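Local atomic coordinates of tailspike protein (Siphovirus 9NA, PDB entry 3RIQ), a protein that recognises Salmonella lipopolysaccharide as the trimeric receptor-binding spike of the phage tail and probably cleaves it as an endorhamnosidase. Residues S76-T87 and N154-M165; A27-I38 and F50-A61. All coordinates share one frame; numbering follows the deposited sequence. Where two conformers were deposited one is given.

Interaction 1 (S76-T87 and N154-M165); sequences SGSKVISPHMHT and NNIIFTHPEATM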
loop_
_atom_site.group_PDB
_atom_site.type_symbol
_atom_site.label_atom_id
_atom_site.label_comp_id
_atom_site.label_asym_id
_atom_site.label_seq_id
_atom_site.Cartn_x
_atom_site.Cartn_y
_atom_site.Cartn_z
ATOM N N SER A 76 -22.858 27.286 11.205
ATOM C CA SER A 76 -22.192 26.533 10.128
ATOM C C SER A 76 -21.021 27.318 9.530
ATOM O O SER A 76 -21.144 28.530 9.259
ATOM C CB SER A 76 -23.199 26.157 9.034
ATOM O OG SER A 76 -24.241 25.408 9.631
ATOM N N GLY A 77 -19.871 26.637 9.378
ATOM C CA GLY A 77 -18.672 27.301 8.886
ATOM C C GLY A 77 -17.720 27.762 9.989
ATOM O O GLY A 77 -16.643 28.293 9.682
ATOM N N SER A 78 -18.107 27.603 11.263
ATOM C CA SER A 78 -17.205 27.912 12.394
ATOM C C SER A 78 -15.981 26.985 12.401
ATOM O O SER A 78 -15.986 25.879 11.805
ATOM C CB SER A 78 -17.923 27.757 13.749
ATOM O OG SER A 78 -18.967 28.731 13.838
ATOM N N LYS A 79 -14.921 27.468 13.040
ATOM C CA LYS A 79 -13.714 26.681 13.237
ATOM C C LYS A 79 -13.280 26.763 14.688
ATOM O O LYS A 79 -13.353 27.855 15.279
ATOM C CB LYS A 79 -12.578 27.167 12.320
ATOM C CG LYS A 79 -11.327 26.282 12.331
ATOM C CD LYS A 79 -10.268 26.832 11.367
ATOM C CE LYS A 79 -10.644 26.553 9.896
ATOM N NZ LYS A 79 -9.725 27.259 8.901
ATOM N N VAL A 80 -12.838 25.639 15.253
ATOM C CA VAL A 80 -12.396 25.576 16.642
ATOM C C VAL A 80 -10.938 25.125 16.632
ATOM O O VAL A 80 -10.597 24.009 16.152
ATOM C CB VAL A 80 -13.300 24.608 17.474
ATOM C CG1 VAL A 80 -12.893 24.632 18.955
ATOM C CG2 VAL A 80 -14.784 25.002 17.331
ATOM N N ILE A 81 -10.061 26.006 17.108
ATOM C CA ILE A 81 -8.614 25.854 16.896
ATOM C C ILE A 81 -7.921 25.453 18.196
ATOM O O ILE A 81 -7.933 26.194 19.194
ATOM C CB ILE A 81 -8.013 27.179 16.377
ATOM C CG1 ILE A 81 -8.775 27.626 15.113
ATOM C CG2 ILE A 81 -6.523 27.043 16.106
ATOM C CD1 ILE A 81 -8.321 28.962 14.569
ATOM N N SER A 82 -7.359 24.251 18.176
ATOM C CA SER A 82 -6.600 23.680 19.294
ATOM C C SER A 82 -7.299 23.697 20.656
ATOM O O SER A 82 -6.682 24.018 21.648
ATOM C CB SER A 82 -5.255 24.363 19.439
ATOM O OG SER A 82 -4.517 24.296 18.223
ATOM N N PRO A 83 -8.546 23.256 20.733
ATOM C CA PRO A 83 -9.128 23.140 22.063
ATOM C C PRO A 83 -8.484 22.010 22.848
ATOM O O PRO A 83 -7.864 21.122 22.273
ATOM C CB PRO A 83 -10.577 22.764 21.757
ATOM C CG PRO A 83 -10.482 22.010 20.450
ATOM C CD PRO A 83 -9.441 22.721 19.685
ATOM N N HIS A 84 -8.631 22.085 24.166
ATOM C CA HIS A 84 -8.087 21.069 25.074
ATOM C C HIS A 84 -9.065 20.793 26.212
ATOM O O HIS A 84 -9.317 21.672 27.019
ATOM C CB HIS A 84 -6.742 21.540 25.646
ATOM C CG HIS A 84 -5.995 20.485 26.411
ATOM N ND1 HIS A 84 -4.649 20.258 26.218
ATOM C CD2 HIS A 84 -6.383 19.622 27.389
ATOM C CE1 HIS A 84 -4.249 19.289 27.034
ATOM N NE2 HIS A 84 -5.277 18.903 27.768
ATOM N N MET A 85 -9.615 19.592 26.255
ATOM C CA MET A 85 -10.514 19.162 27.317
ATOM C C MET A 85 -9.725 18.439 28.401
ATOM O O MET A 85 -9.161 17.390 28.149
ATOM C CB MET A 85 -11.606 18.241 26.768
ATOM C CG MET A 85 -12.458 18.844 25.685
ATOM S SD MET A 85 -13.164 20.464 26.032
ATOM C CE MET A 85 -14.172 20.077 27.517
ATOM N N HIS A 86 -9.692 19.004 29.605
ATOM C CA HIS A 86 -8.911 18.458 30.712
ATOM C C HIS A 86 -9.798 18.120 31.926
ATOM O O HIS A 86 -10.545 18.954 32.403
ATOM C CB HIS A 86 -7.857 19.502 31.107
ATOM C CG HIS A 86 -6.708 18.970 31.930
ATOM N ND1 HIS A 86 -6.883 18.384 33.172
ATOM C CD2 HIS A 86 -5.364 19.010 31.718
ATOM C CE1 HIS A 86 -5.701 18.037 33.662
ATOM N NE2 HIS A 86 -4.763 18.422 32.808
ATOM N N THR A 87 -9.706 16.906 32.428
ATOM C CA THR A 87 -10.419 16.540 33.643
ATOM C C THR A 87 -10.106 17.480 34.833
ATOM O O THR A 87 -8.983 18.036 34.938
ATOM C CB THR A 87 -10.096 15.052 34.011
ATOM O OG1 THR A 87 -10.975 14.645 35.068
ATOM C CG2 THR A 87 -8.610 14.856 34.445
ATOM N N ASN A 154 -23.571 21.951 11.987
ATOM C CA ASN A 154 -23.214 21.462 10.664
ATOM C C ASN A 154 -21.997 22.202 10.188
ATOM O O ASN A 154 -21.872 23.420 10.402
ATOM C CB ASN A 154 -24.356 21.655 9.662
ATOM C CG ASN A 154 -25.532 20.727 9.897
ATOM O OD1 ASN A 154 -25.395 19.588 10.340
ATOM N ND2 ASN A 154 -26.719 21.229 9.576
ATOM N N ASN A 155 -21.079 21.471 9.571
ATOM C CA ASN A 155 -19.947 22.100 8.855
ATOM C C ASN A 155 -19.023 22.885 9.789
ATOM O O ASN A 155 -18.830 24.105 9.627
ATOM C CB ASN A 155 -20.397 23.001 7.694
ATOM C CG ASN A 155 -19.270 23.286 6.761
ATOM O OD1 ASN A 155 -18.299 22.512 6.703
ATOM N ND2 ASN A 155 -19.345 24.411 6.047
ATOM N N ILE A 156 -18.447 22.182 10.746
ATOM C CA ILE A 156 -17.501 22.769 11.732
ATOM C C ILE A 156 -16.189 22.073 11.581
ATOM O O ILE A 156 -16.139 20.829 11.463
ATOM C CB ILE A 156 -17.996 22.592 13.207
ATOM C CG1 ILE A 156 -19.501 22.914 13.325
ATOM C CG2 ILE A 156 -17.096 23.417 14.142
ATOM C CD1 ILE A 156 -19.889 24.385 13.103
ATOM N N ILE A 157 -15.106 22.849 11.584
ATOM C CA ILE A 157 -13.778 22.228 11.539
ATOM C C ILE A 157 -13.095 22.394 12.886
ATOM O O ILE A 157 -13.041 23.508 13.403
ATOM C CB ILE A 157 -12.893 22.859 10.377
ATOM C CG1 ILE A 157 -13.602 22.717 9.012
ATOM C CG2 ILE A 157 -11.480 22.220 10.369
ATOM C CD1 ILE A 157 -12.869 23.398 7.874
ATOM N N PHE A 158 -12.587 21.293 13.441
ATOM C CA PHE A 158 -11.732 21.327 14.628
ATOM C C PHE A 158 -10.313 21.043 14.169
ATOM O O PHE A 158 -10.084 20.016 13.527
ATOM C CB PHE A 158 -12.160 20.229 15.639
ATOM C CG PHE A 158 -13.276 20.638 16.562
ATOM C CD1 PHE A 158 -14.529 20.999 16.059
ATOM C CD2 PHE A 158 -13.084 20.596 17.940
ATOM C CE1 PHE A 158 -15.582 21.414 16.944
ATOM C CE2 PHE A 158 -14.122 20.984 18.828
ATOM C CZ PHE A 158 -15.395 21.382 18.309
ATOM N N THR A 159 -9.367 21.889 14.533
ATOM C CA THR A 159 -7.978 21.628 14.222
ATOM C C THR A 159 -7.134 21.359 15.455
ATOM O O THR A 159 -7.149 22.088 16.415
ATOM C CB THR A 159 -7.345 22.738 13.352
ATOM O OG1 THR A 159 -7.305 24.007 14.040
ATOM C CG2 THR A 159 -8.149 22.886 12.082
ATOM N N HIS A 160 -6.389 20.273 15.381
ATOM C CA HIS A 160 -5.458 19.892 16.445
ATOM C C HIS A 160 -6.054 19.853 17.843
ATOM O O HIS A 160 -5.475 20.372 18.798
ATOM C CB HIS A 160 -4.204 20.782 16.418
ATOM C CG HIS A 160 -3.588 20.926 15.056
ATOM N ND1 HIS A 160 -3.636 22.100 14.323
ATOM C CD2 HIS A 160 -2.888 20.042 14.307
ATOM C CE1 HIS A 160 -2.995 21.929 13.175
ATOM N NE2 HIS A 160 -2.538 20.683 13.140
ATOM N N PRO A 161 -7.217 19.226 17.998
ATOM C CA PRO A 161 -7.760 19.125 19.352
ATOM C C PRO A 161 -6.938 18.246 20.260
ATOM O O PRO A 161 -6.396 17.246 19.820
ATOM C CB PRO A 161 -9.139 18.526 19.124
ATOM C CG PRO A 161 -8.959 17.634 17.880
ATOM C CD PRO A 161 -8.044 18.509 17.009
ATOM N N GLU A 162 -6.936 18.596 21.536
ATOM C CA GLU A 162 -6.182 17.871 22.572
ATOM C C GLU A 162 -7.104 17.430 23.703
ATOM O O GLU A 162 -8.261 17.887 23.792
ATOM C CB GLU A 162 -5.110 18.800 23.172
ATOM C CG GLU A 162 -4.222 19.475 22.139
ATOM C CD GLU A 162 -3.026 20.206 22.735
ATOM O OE1 GLU A 162 -2.947 20.412 23.976
ATOM O OE2 GLU A 162 -2.131 20.589 21.960
ATOM N N ALA A 163 -6.602 16.585 24.598
ATOM C CA ALA A 163 -7.388 16.186 25.781
ATOM C C ALA A 163 -6.478 15.569 26.833
ATOM O O ALA A 163 -5.500 14.903 26.496
ATOM C CB ALA A 163 -8.443 15.145 25.389
ATOM N N THR A 164 -6.858 15.739 28.087
ATOM C CA THR A 164 -6.190 15.046 29.185
ATOM C C THR A 164 -7.310 14.422 30.005
ATOM O O THR A 164 -7.960 15.096 30.801
ATOM C CB THR A 164 -5.324 16.000 30.037
ATOM O OG1 THR A 164 -4.373 16.669 29.196
ATOM C CG2 THR A 164 -4.549 15.219 31.130
ATOM N N MET A 165 -7.556 13.140 29.755
ATOM C CA MET A 165 -8.709 12.441 30.296
ATOM C C MET A 165 -9.993 13.196 29.891
ATOM O O MET A 165 -10.788 13.626 30.732
ATOM C CB MET A 165 -8.589 12.256 31.832
ATOM C CG MET A 165 -7.358 11.484 32.242
ATOM S SD MET A 165 -7.364 9.765 31.684
ATOM C CE MET A 165 -5.682 9.239 32.135
HETATM O O HOH W 1 -24.316 24.695 12.464
HETATM O O HOH W 2 -26.515 24.045 8.263
HETATM O O HOH W 3 -16.156 24.987 8.931
HETATM O O HOH W 4 -4.818 24.323 15.354
#
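Val80 sits over one face of the Phe158 ring in a CH-pi contact, its CB 3.8 Å from the centroid and almost on the ring normal, while CG2 leans to the CE1 side. The pair illustrates how successive coils of a right-handed parallel beta-helix stack side chain on side chain, in register. Pro83 extends the apolar row, CG touching Phe158 CD2 and, at 4.0 Å, Pro161 CB. On the opposite face the imidazole of His84 is held at both nitrogens: ND1 donates to Glu162 OE1 (2.8 Å), on the anti lone pair and 22° out of the ring plane, and NE2 bonds Thr164 OG1 (2.8 Å). These two bonds fix the ring's rotation. Its CG stands anti to the backbone N (chi1 -171°), which carries the ring across to the next coil. Thr164 CB also sits over one face of the His86 ring, whose ND1 donates to Thr87 O. Behind His84, Asn183 binds Glu162 OE2, as does Asn155 ND2 of the third subunit. Backbone bonds such as Glu162 N to Pro83 O (2.8 Å) hold His84 level with Glu162. Phe158 meets Phe170 edge-to-face, strand 146-151 packs against Phe158 and Met85, and strand 56-59 continues the stack beyond 79-87.

Interaction 2 (A27-I38 and F50-A61); sequences ATAAVDSLLIDI and FGGKVLTIECKA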
loop_
_atom_site.group_PDB
_atom_site.type_symbol
_atom_site.label_atom_id
_atom_site.label_comp_id
_atom_site.label_asym_id
_atom_site.label_seq_id
_atom_site.Cartn_x
_atom_site.Cartn_y
_atom_site.Cartn_z
ATOM N N ALA A 27 -19.230 34.357 24.603
ATOM C CA ALA A 27 -19.910 33.964 23.374
ATOM C C ALA A 27 -20.938 35.004 22.950
ATOM O O ALA A 27 -21.043 35.303 21.749
ATOM C CB ALA A 27 -20.604 32.637 23.570
ATOM N N THR A 28 -21.709 35.531 23.919
ATOM C CA THR A 28 -22.689 36.588 23.635
ATOM C C THR A 28 -22.022 37.818 23.020
ATOM O O THR A 28 -22.553 38.401 22.029
ATOM C CB THR A 28 -23.471 36.937 24.916
ATOM O OG1 THR A 28 -24.262 35.801 25.274
ATOM C CG2 THR A 28 -24.436 38.115 24.700
ATOM N N ALA A 29 -20.867 38.208 23.556
ATOM C CA ALA A 29 -20.165 39.405 23.087
ATOM C C ALA A 29 -19.508 39.180 21.716
ATOM O O ALA A 29 -19.297 40.134 20.981
ATOM C CB ALA A 29 -19.105 39.794 24.095
ATOM N N ALA A 30 -19.177 37.926 21.393
ATOM C CA ALA A 30 -18.405 37.616 20.181
ATOM C C ALA A 30 -19.120 37.965 18.894
ATOM O O ALA A 30 -20.339 37.869 18.796
ATOM C CB ALA A 30 -18.016 36.104 20.192
ATOM N N VAL A 31 -18.346 38.404 17.906
ATOM C CA VAL A 31 -18.845 38.716 16.560
ATOM C C VAL A 31 -18.152 37.881 15.483
ATOM O O VAL A 31 -18.793 37.308 14.585
ATOM C CB VAL A 31 -18.645 40.229 16.241
ATOM C CG1 VAL A 31 -19.077 40.542 14.828
ATOM C CG2 VAL A 31 -19.452 41.080 17.272
ATOM N N ASP A 32 -16.834 37.829 15.569
ATOM C CA ASP A 32 -15.997 37.162 14.543
ATOM C C ASP A 32 -15.133 36.118 15.269
ATOM O O ASP A 32 -15.327 34.922 15.101
ATOM C CB ASP A 32 -15.155 38.238 13.877
ATOM C CG ASP A 32 -14.170 37.704 12.830
ATOM O OD1 ASP A 32 -14.029 36.471 12.665
ATOM O OD2 ASP A 32 -13.479 38.548 12.207
ATOM N N SER A 33 -14.185 36.587 16.079
ATOM C CA SER A 33 -13.306 35.681 16.811
ATOM C C SER A 33 -13.533 35.692 18.322
ATOM O O SER A 33 -13.978 36.688 18.888
ATOM C CB SER A 33 -11.868 36.006 16.450
ATOM O OG SER A 33 -11.700 35.805 15.059
ATOM N N LEU A 34 -13.228 34.559 18.956
ATOM C CA LEU A 34 -13.372 34.348 20.390
ATOM C C LEU A 34 -12.072 33.708 20.841
ATOM O O LEU A 34 -11.759 32.593 20.409
ATOM C CB LEU A 34 -14.610 33.471 20.692
ATOM C CG LEU A 34 -14.679 32.850 22.099
ATOM C CD1 LEU A 34 -14.565 33.882 23.214
ATOM C CD2 LEU A 34 -15.970 32.034 22.186
ATOM N N LEU A 35 -11.297 34.423 21.647
ATOM C CA LEU A 35 -9.998 33.929 22.118
ATOM C C LEU A 35 -10.126 33.320 23.511
ATOM O O LEU A 35 -10.593 33.991 24.431
ATOM C CB LEU A 35 -8.969 35.078 22.112
ATOM C CG LEU A 35 -7.599 34.746 22.719
ATOM C CD1 LEU A 35 -6.852 33.804 21.756
ATOM C CD2 LEU A 35 -6.803 36.034 22.969
ATOM N N ILE A 36 -9.720 32.062 23.662
ATOM C CA ILE A 36 -9.698 31.425 25.006
ATOM C C ILE A 36 -8.283 31.647 25.543
ATOM O O ILE A 36 -7.377 30.857 25.276
ATOM C CB ILE A 36 -10.082 29.930 24.950
ATOM C CG1 ILE A 36 -11.389 29.714 24.141
ATOM C CG2 ILE A 36 -10.165 29.344 26.351
ATOM C CD1 ILE A 36 -12.624 30.351 24.721
ATOM N N ASP A 37 -8.097 32.757 26.277
ATOM C CA ASP A 37 -6.754 33.171 26.713
ATOM C C ASP A 37 -6.404 32.769 28.148
ATOM O O ASP A 37 -5.286 33.004 28.568
ATOM C CB ASP A 37 -6.556 34.691 26.502
ATOM C CG ASP A 37 -7.560 35.542 27.276
ATOM O OD1 ASP A 37 -8.685 35.071 27.588
ATOM O OD2 ASP A 37 -7.214 36.727 27.541
ATOM N N ILE A 38 -7.350 32.190 28.885
ATOM C CA ILE A 38 -7.098 31.721 30.249
ATOM C C ILE A 38 -7.875 30.430 30.445
ATOM O O ILE A 38 -8.890 30.185 29.779
ATOM C CB ILE A 38 -7.452 32.771 31.341
ATOM C CG1 ILE A 38 -8.917 33.218 31.246
ATOM C CG2 ILE A 38 -6.463 33.967 31.314
ATOM C CD1 ILE A 38 -9.386 33.962 32.477
ATOM N N PHE A 50 -24.160 29.924 21.171
ATOM C CA PHE A 50 -23.361 30.770 20.262
ATOM C C PHE A 50 -24.192 31.579 19.284
ATOM O O PHE A 50 -23.641 32.247 18.395
ATOM C CB PHE A 50 -22.321 29.873 19.513
ATOM C CG PHE A 50 -21.214 29.372 20.416
ATOM C CD1 PHE A 50 -20.150 30.210 20.782
ATOM C CD2 PHE A 50 -21.251 28.058 20.919
ATOM C CE1 PHE A 50 -19.128 29.729 21.591
ATOM C CE2 PHE A 50 -20.238 27.582 21.756
ATOM C CZ PHE A 50 -19.177 28.393 22.072
ATOM N N GLY A 51 -25.514 31.483 19.398
ATOM C CA GLY A 51 -26.431 32.362 18.675
ATOM C C GLY A 51 -26.402 32.251 17.155
ATOM O O GLY A 51 -26.781 33.198 16.461
ATOM N N GLY A 52 -25.970 31.098 16.637
ATOM C CA GLY A 52 -25.863 30.881 15.205
ATOM C C GLY A 52 -24.694 31.573 14.568
ATOM O O GLY A 52 -24.582 31.583 13.350
ATOM N N LYS A 53 -23.816 32.160 15.377
ATOM C CA LYS A 53 -22.707 32.947 14.815
ATOM C C LYS A 53 -21.631 32.050 14.209
ATOM O O LYS A 53 -21.366 30.930 14.693
ATOM C CB LYS A 53 -22.125 33.826 15.928
ATOM C CG LYS A 53 -23.157 34.907 16.325
ATOM C CD LYS A 53 -22.663 35.936 17.313
ATOM C CE LYS A 53 -22.555 35.365 18.646
ATOM N NZ LYS A 53 -22.635 36.400 19.762
ATOM N N VAL A 54 -21.002 32.559 13.158
ATOM C CA VAL A 54 -19.919 31.864 12.448
ATOM C C VAL A 54 -18.604 32.315 13.090
ATOM O O VAL A 54 -18.022 33.356 12.712
ATOM C CB VAL A 54 -19.964 32.113 10.916
ATOM C CG1 VAL A 54 -18.914 31.247 10.232
ATOM C CG2 VAL A 54 -21.370 31.844 10.373
ATOM N N LEU A 55 -18.167 31.560 14.096
ATOM C CA LEU A 55 -17.046 32.010 14.928
ATOM C C LEU A 55 -15.757 31.294 14.653
ATOM O O LEU A 55 -15.747 30.134 14.240
ATOM C CB LEU A 55 -17.401 31.865 16.417
ATOM C CG LEU A 55 -18.598 32.698 16.894
ATOM C CD1 LEU A 55 -18.889 32.393 18.348
ATOM C CD2 LEU A 55 -18.391 34.230 16.678
ATOM N N THR A 56 -14.657 32.016 14.855
ATOM C CA THR A 56 -13.341 31.404 14.973
ATOM C C THR A 56 -13.037 31.323 16.449
ATOM O O THR A 56 -12.901 32.365 17.101
ATOM C CB THR A 56 -12.308 32.298 14.279
ATOM O OG1 THR A 56 -12.719 32.529 12.926
ATOM C CG2 THR A 56 -10.917 31.633 14.296
ATOM N N ILE A 57 -12.994 30.109 17.010
ATOM C CA ILE A 57 -12.751 29.949 18.462
ATOM C C ILE A 57 -11.287 29.537 18.635
ATOM O O ILE A 57 -10.906 28.378 18.354
ATOM C CB ILE A 57 -13.723 28.944 19.117
ATOM C CG1 ILE A 57 -15.157 29.421 18.886
ATOM C CG2 ILE A 57 -13.402 28.815 20.619
ATOM C CD1 ILE A 57 -16.245 28.526 19.410
ATOM N N GLU A 58 -10.456 30.506 19.010
ATOM C CA GLU A 58 -9.006 30.311 19.030
ATOM C C GLU A 58 -8.600 29.921 20.440
ATOM O O GLU A 58 -8.693 30.742 21.356
ATOM C CB GLU A 58 -8.307 31.626 18.617
ATOM C CG GLU A 58 -6.788 31.532 18.648
ATOM C CD GLU A 58 -6.216 31.002 17.371
ATOM O OE1 GLU A 58 -6.465 31.614 16.329
ATOM O OE2 GLU A 58 -5.498 30.000 17.406
ATOM N N CYS A 59 -8.190 28.670 20.658
ATOM C CA CYS A 59 -7.932 28.215 22.042
ATOM C C CYS A 59 -6.456 28.288 22.395
ATOM O O CYS A 59 -5.588 27.688 21.708
ATOM C CB CYS A 59 -8.439 26.799 22.249
ATOM S SG CYS A 59 -10.212 26.644 21.875
ATOM N N LYS A 60 -6.158 29.057 23.447
ATOM C CA LYS A 60 -4.780 29.168 23.953
ATOM C C LYS A 60 -4.717 28.803 25.428
ATOM O O LYS A 60 -3.796 29.227 26.142
ATOM C CB LYS A 60 -4.198 30.572 23.708
ATOM C CG LYS A 60 -4.067 30.919 22.213
ATOM C CD LYS A 60 -3.288 32.196 21.944
ATOM C CE LYS A 60 -3.078 32.399 20.477
ATOM N NZ LYS A 60 -2.096 33.509 20.192
ATOM N N ALA A 61 -5.680 27.999 25.863
ATOM C CA ALA A 61 -5.781 27.552 27.254
ATOM C C ALA A 61 -6.793 26.412 27.283
ATOM O O ALA A 61 -7.295 26.036 26.217
ATOM C CB ALA A 61 -6.210 28.724 28.150
HETATM O O HOH W 5 -18.253 35.975 12.158
HETATM O O HOH W 6 -11.176 34.634 11.942
HETATM O O HOH W 7 -3.225 31.898 26.848
#
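Lys53 reaches from one coil of the right-handed beta-helix to the helix end of the preceding one, and NZ donates to Ala27 O at 2.8 Å and to Ala30 O at 2.9 Å. Ala27 O belongs to the last turn of helix 23-29 and Ala30 O to the first residue beyond it, a helix C-terminus where a positive charge would probably be favoured by the helix dipole. A bend at chi3 (-73°) brings the ammonium group there, and the type I' turn from Phe50 to Lys53 brings in its chain. The close-packed part lies on the face of Leu34, Ile36, Ile57 and Cys59. Leu34 CD2 abuts the edge of the Phe50 ring near CE1, 4.0 Å away, the side chains crossing at about a right angle; Ala27 CB touches the same ring. Further along, Ile36 CG1 rests against Cys59 SG (4.0 Å) and Ile57 CG2. Trp71 meets Phe50 edge-to-face.

The other face is more polar and closed by the neighbouring subunits. Leu35 CD1 spans Glu58 CG and Lys60 CD, but Asp32 and Thr56 turn to Lys60 of the second subunit, a salt bridge and a hydrogen bond across the trimer interface. The contact is looser at its ends, where Val31, the Gly51-Gly52 turn and Ile38 are exposed: one water donates to both Val31 O and Val54 O, and another to Asp37 O (2.9 Å) and Lys60 O (2.8 Å).

Interactions 1 and 2 are alternate steps of one parallel beta-helix, joined by the step between strands 56-59 and 79-87, their centres about 12 Å apart and on the same side of the chain's centre. Along the sequence, interaction 2 closes before interaction 1 opens. In the joining step Ile81 N lies 2.8 Å from Ile57 O and Lys79 O 2.9 Å from Ile57 N, both probable hydrogen bonds. The order across the stack is thus 33-36, 56-59, 79-87 and 156-159. The last step differs in spanning 66 intervening residues, against 11 for interaction 2, yet the stacking continues in register. Both contacts also touch the second subunit, so the same coils that build the helix help assemble the trimeric spike.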